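Local coordinates for Pts system, fructose-specific iiabc component (Borrelia burgdorferi, PDB 5DLE), which is the IIB domain of a fructose phosphotransferase transporter and probably takes a phosphoryl group from phosphohistidine onto a cysteine and hands it to fructose, giving fructose 1-phosphate, at residues A[69-75]-A[87-93]. Residues are numbered along the deposited sequence.
Sequences VVILAVD and RVYKVST
Leu72 lays its CD1 against CG1 of Val88 at 3.7 Å, reaching diagonally back along the neighbouring strand with an m,t rotamer. The two strands, 69-74 and 88-91, are parallel partners in the open alpha/beta sheet of a PTS IIB domain: their axes approach to 4.7 Å at 13°, and strand 88-91 is outermost within the chain. Val70 pairs with Val88, Ile71 with Tyr89, Leu72 with Lys90 and Ala73 with Val91, at CA-CA distances of 4.6 to 5.0 Å. Hydrogen bonds run from Val70 N to Arg87 O (2.9 Å), Tyr89 N to Val70 O (2.9 Å), Leu72 N to Tyr89 O (2.9 Å), Val91 N to Leu72 O (2.8 Å) and Val74 N to Val91 O (2.9 Å).

Extended backbones alternate the side chains. Branched Val70 and Val88, both t, share Leu72's face, where Val70 CB lies 3.9 Å from Val88 CG2; there Lys90 lends its methylenes, CD 4.1 Å from Leu72 CD1, while its ammonium reaches Glu80 in a salt bridge. On the other face, short Ala73 and Val91 (Ala73 CB to Val91 CG2, 4.2 Å) let helix 93-98 approach at Ala96, and the Tyr89 hydroxyl is hydrogen-bonded to Glu106.

Past the strands, Ser92 (p) N-caps the helix, its OG accepting from Lys95 N. Asp75 touches Cys20, probably the phosphoryl carrier as in other IIB domains; Thr93 OG1 also hydrogen-bonds His26 ND1. The Asp75 carboxylate accepts twice: OD1 takes Thr93 N at 3.0 Å, and OD2 takes Thr93 OG1 at 2.5 Å.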
ATOM      1  N   VAL A  69     -25.738 -11.018  -4.348  1.00 14.51           N
ATOM      2  CA  VAL A  69     -24.494 -11.783  -4.233  0.53 15.14           C
ATOM      3  C   VAL A  69     -23.656 -11.172  -3.122  1.00 16.90           C
ATOM      4  O   VAL A  69     -23.770  -9.980  -2.830  1.00 15.31           O
ATOM      5  CB  VAL A  69     -23.720 -11.781  -5.582  0.53 16.29           C
ATOM      6  CG1 VAL A  69     -24.466 -12.605  -6.636  0.53 12.51           C
ATOM      7  CG2 VAL A  69     -23.631 -10.374  -6.128  0.53 15.85           C
ATOM      8  N   VAL A  70     -22.788 -11.995  -2.530  1.00 14.04           N
ATOM      9  CA  VAL A  70     -21.764 -11.553  -1.577  1.00 12.92           C
ATOM     10  C   VAL A  70     -20.393 -11.832  -2.197  1.00 14.65           C
ATOM     11  O   VAL A  70     -20.116 -12.965  -2.595  1.00 14.99           O
ATOM     12  CB  VAL A  70     -21.877 -12.319  -0.243  1.00 13.99           C
ATOM     13  CG1 VAL A  70     -20.766 -11.921   0.723  1.00 14.68           C
ATOM     14  CG2 VAL A  70     -23.287 -12.135   0.424  1.00 16.62           C
ATOM     15  N   ILE A  71     -19.518 -10.829  -2.232  1.00 12.69           N
ATOM     16  CA  ILE A  71     -18.153 -11.004  -2.723  1.00 11.82           C
ATOM     17  C   ILE A  71     -17.207 -10.807  -1.546  1.00 12.36           C
ATOM     18  O   ILE A  71     -17.233  -9.765  -0.879  1.00 14.67           O
ATOM     19  CB  ILE A  71     -17.822 -10.026  -3.862  1.00 13.05           C
ATOM     20  CG1 ILE A  71     -18.767 -10.262  -5.041  1.00 17.80           C
ATOM     21  CG2 ILE A  71     -16.324 -10.149  -4.312  1.00 12.90           C
ATOM     22  CD1 ILE A  71     -18.523  -9.286  -6.169  1.00 19.32           C
ATOM     23  N   LEU A  72     -16.397 -11.818  -1.267  1.00 11.60           N
ATOM     24  CA  LEU A  72     -15.422 -11.732  -0.168  1.00 11.70           C
ATOM     25  C   LEU A  72     -14.053 -11.689  -0.800  1.00 15.00           C
ATOM     26  O   LEU A  72     -13.643 -12.665  -1.434  1.00 17.73           O
ATOM     27  CB  LEU A  72     -15.530 -12.950   0.743  1.00 14.49           C
ATOM     28  CG  LEU A  72     -16.893 -13.187   1.371  1.00 15.67           C
ATOM     29  CD1 LEU A  72     -16.859 -14.409   2.296  1.00 18.20           C
ATOM     30  CD2 LEU A  72     -17.449 -11.914   2.080  1.00 15.78           C
ATOM     31  N   ALA A  73     -13.346 -10.584  -0.614  1.00 11.64           N
ATOM     32  CA  ALA A  73     -11.999 -10.471  -1.152  1.00 13.75           C
ATOM     33  C   ALA A  73     -11.094 -10.400   0.083  1.00 12.45           C
ATOM     34  O   ALA A  73     -10.874  -9.321   0.646  1.00 12.97           O
ATOM     35  CB  ALA A  73     -11.871  -9.240  -2.062  1.00 12.44           C
ATOM     36  N   VAL A  74     -10.602 -11.570   0.526  1.00 15.48           N
ATOM     37  CA  VAL A  74     -10.057 -11.696   1.873  1.00 13.88           C
ATOM     38  C   VAL A  74      -8.774 -12.490   1.823  1.00 17.15           C
ATOM     39  O   VAL A  74      -8.639 -13.450   1.048  1.00 17.14           O
ATOM     40  CB  VAL A  74     -11.064 -12.323   2.861  1.00 18.31           C
ATOM     41  CG1 VAL A  74     -12.320 -11.444   2.954  1.00 16.04           C
ATOM     42  CG2 VAL A  74     -11.531 -13.712   2.398  1.00 19.83           C
ATOM     43  N   ASP A  75      -7.836 -12.062   2.672  1.00 15.37           N
ATOM     44  CA  ASP A  75      -6.587 -12.770   2.892  1.00 16.31           C
ATOM     45  C   ASP A  75      -6.459 -13.193   4.340  1.00 21.07           C
ATOM     46  O   ASP A  75      -5.334 -13.334   4.844  1.00 22.69           O
ATOM     47  CB  ASP A  75      -5.399 -11.880   2.561  1.00 15.19           C
ATOM     48  CG  ASP A  75      -5.453 -11.305   1.147  1.00 16.07           C
ATOM     49  OD1 ASP A  75      -5.874 -12.007   0.197  1.00 19.03           O
ATOM     50  OD2 ASP A  75      -4.964 -10.172   0.977  1.00 19.40           O
ATOM     51  N   ARG A  87     -25.488 -16.481  -2.326  1.00 16.06           N
ATOM     52  CA  ARG A  87     -24.374 -16.812  -3.202  1.00 14.38           C
ATOM     53  C   ARG A  87     -23.163 -16.043  -2.710  1.00 13.02           C
ATOM     54  O   ARG A  87     -23.228 -14.826  -2.545  1.00 16.73           O
ATOM     55  CB  ARG A  87     -24.661 -16.427  -4.648  1.00 15.91           C
ATOM     56  CG  ARG A  87     -25.823 -17.203  -5.265  1.00 18.69           C
ATOM     57  CD  ARG A  87     -25.803 -16.914  -6.761  1.00 19.32           C
ATOM     58  NE  ARG A  87     -26.901 -17.555  -7.496  1.00 19.98           N
ATOM     59  CZ  ARG A  87     -26.759 -18.677  -8.172  1.00 20.83           C
ATOM     60  NH1 ARG A  87     -25.581 -19.299  -8.200  1.00 21.27           N
ATOM     61  NH2 ARG A  87     -27.797 -19.166  -8.846  1.00 24.85           N
ATOM     62  N   VAL A  88     -22.053 -16.755  -2.488  1.00 15.36           N
ATOM     63  CA  VAL A  88     -20.836 -16.137  -1.957  1.00 14.27           C
ATOM     64  C   VAL A  88     -19.687 -16.495  -2.883  1.00 16.22           C
ATOM     65  O   VAL A  88     -19.437 -17.675  -3.144  1.00 17.25           O
ATOM     66  CB  VAL A  88     -20.545 -16.592  -0.517  1.00 14.84           C
ATOM     67  CG1 VAL A  88     -19.210 -15.985  -0.045  1.00 17.59           C
ATOM     68  CG2 VAL A  88     -21.669 -16.200   0.451  1.00 16.25           C
ATOM     69  N   TYR A  89     -18.983 -15.465  -3.372  1.00 16.36           N
ATOM     70  CA  TYR A  89     -17.817 -15.638  -4.220  1.00 14.40           C
ATOM     71  C   TYR A  89     -16.625 -15.151  -3.422  1.00 15.15           C
ATOM     72  O   TYR A  89     -16.499 -13.943  -3.167  1.00 16.51           O
ATOM     73  CB  TYR A  89     -17.958 -14.848  -5.505  1.00 16.60           C
ATOM     74  CG  TYR A  89     -16.991 -15.266  -6.561  1.00 21.95           C
ATOM     75  CD1 TYR A  89     -16.647 -16.596  -6.735  1.00 34.15           C
ATOM     76  CD2 TYR A  89     -16.421 -14.333  -7.374  1.00 30.37           C
ATOM     77  CE1 TYR A  89     -15.737 -16.969  -7.721  1.00 37.46           C
ATOM     78  CE2 TYR A  89     -15.522 -14.698  -8.366  1.00 33.14           C
ATOM     79  CZ  TYR A  89     -15.189 -15.995  -8.533  1.00 33.67           C
ATOM     80  OH  TYR A  89     -14.285 -16.312  -9.521  1.00 34.09           O
ATOM     81  N   LYS A  90     -15.777 -16.090  -3.008  1.00 15.75           N
ATOM     82  CA  LYS A  90     -14.620 -15.762  -2.172  1.00 13.10           C
ATOM     83  C   LYS A  90     -13.331 -15.878  -2.977  1.00 14.95           C
ATOM     84  O   LYS A  90     -13.054 -16.927  -3.580  1.00 16.37           O
ATOM     85  CB  LYS A  90     -14.560 -16.696  -0.964  1.00 17.87           C
ATOM     86  CG  LYS A  90     -13.387 -16.427  -0.064  1.00 20.59           C
ATOM     87  CD  LYS A  90     -13.720 -16.873   1.348  1.00 27.83           C
ATOM     88  CE  LYS A  90     -13.349 -18.319   1.563  1.00 38.16           C
ATOM     89  NZ  LYS A  90     -13.370 -18.666   3.019  1.00 37.20           N
ATOM     90  N   VAL A  91     -12.534 -14.799  -2.947  1.00 12.75           N
ATOM     91  CA  VAL A  91     -11.275 -14.674  -3.673  1.00 13.62           C
ATOM     92  C   VAL A  91     -10.284 -13.951  -2.780  1.00 14.03           C
ATOM     93  O   VAL A  91     -10.622 -13.406  -1.726  1.00 15.77           O
ATOM     94  CB  VAL A  91     -11.442 -13.910  -5.008  1.00 18.67           C
ATOM     95  CG1 VAL A  91     -12.432 -14.675  -5.935  1.00 23.85           C
ATOM     96  CG2 VAL A  91     -11.961 -12.505  -4.757  1.00 18.61           C
ATOM     97  N   SER A  92      -9.029 -14.003  -3.195  1.00 12.86           N
ATOM     98  CA  SER A  92      -7.999 -13.245  -2.505  1.00 11.83           C
ATOM     99  C   SER A  92      -8.108 -11.772  -2.860  1.00 14.46           C
ATOM    100  O   SER A  92      -8.727 -11.411  -3.846  1.00 14.45           O
ATOM    101  CB  SER A  92      -6.624 -13.763  -2.934  1.00 14.16           C
ATOM    102  OG  SER A  92      -6.426 -13.494  -4.331  1.00 16.77           O
ATOM    103  N   THR A  93      -7.440 -10.911  -2.076  1.00 13.48           N
ATOM    104  CA  THR A  93      -7.412  -9.512  -2.511  1.00 13.01           C
ATOM    105  C   THR A  93      -6.658  -9.318  -3.821  1.00 12.80           C
ATOM    106  O   THR A  93      -7.054  -8.484  -4.638  1.00 14.38           O
ATOM    107  CB  THR A  93      -6.874  -8.565  -1.441  1.00 14.19           C
ATOM    108  OG1 THR A  93      -5.501  -8.834  -1.125  1.00 13.93           O
ATOM    109  CG2 THR A  93      -7.741  -8.536  -0.186  1.00 15.42           C
TER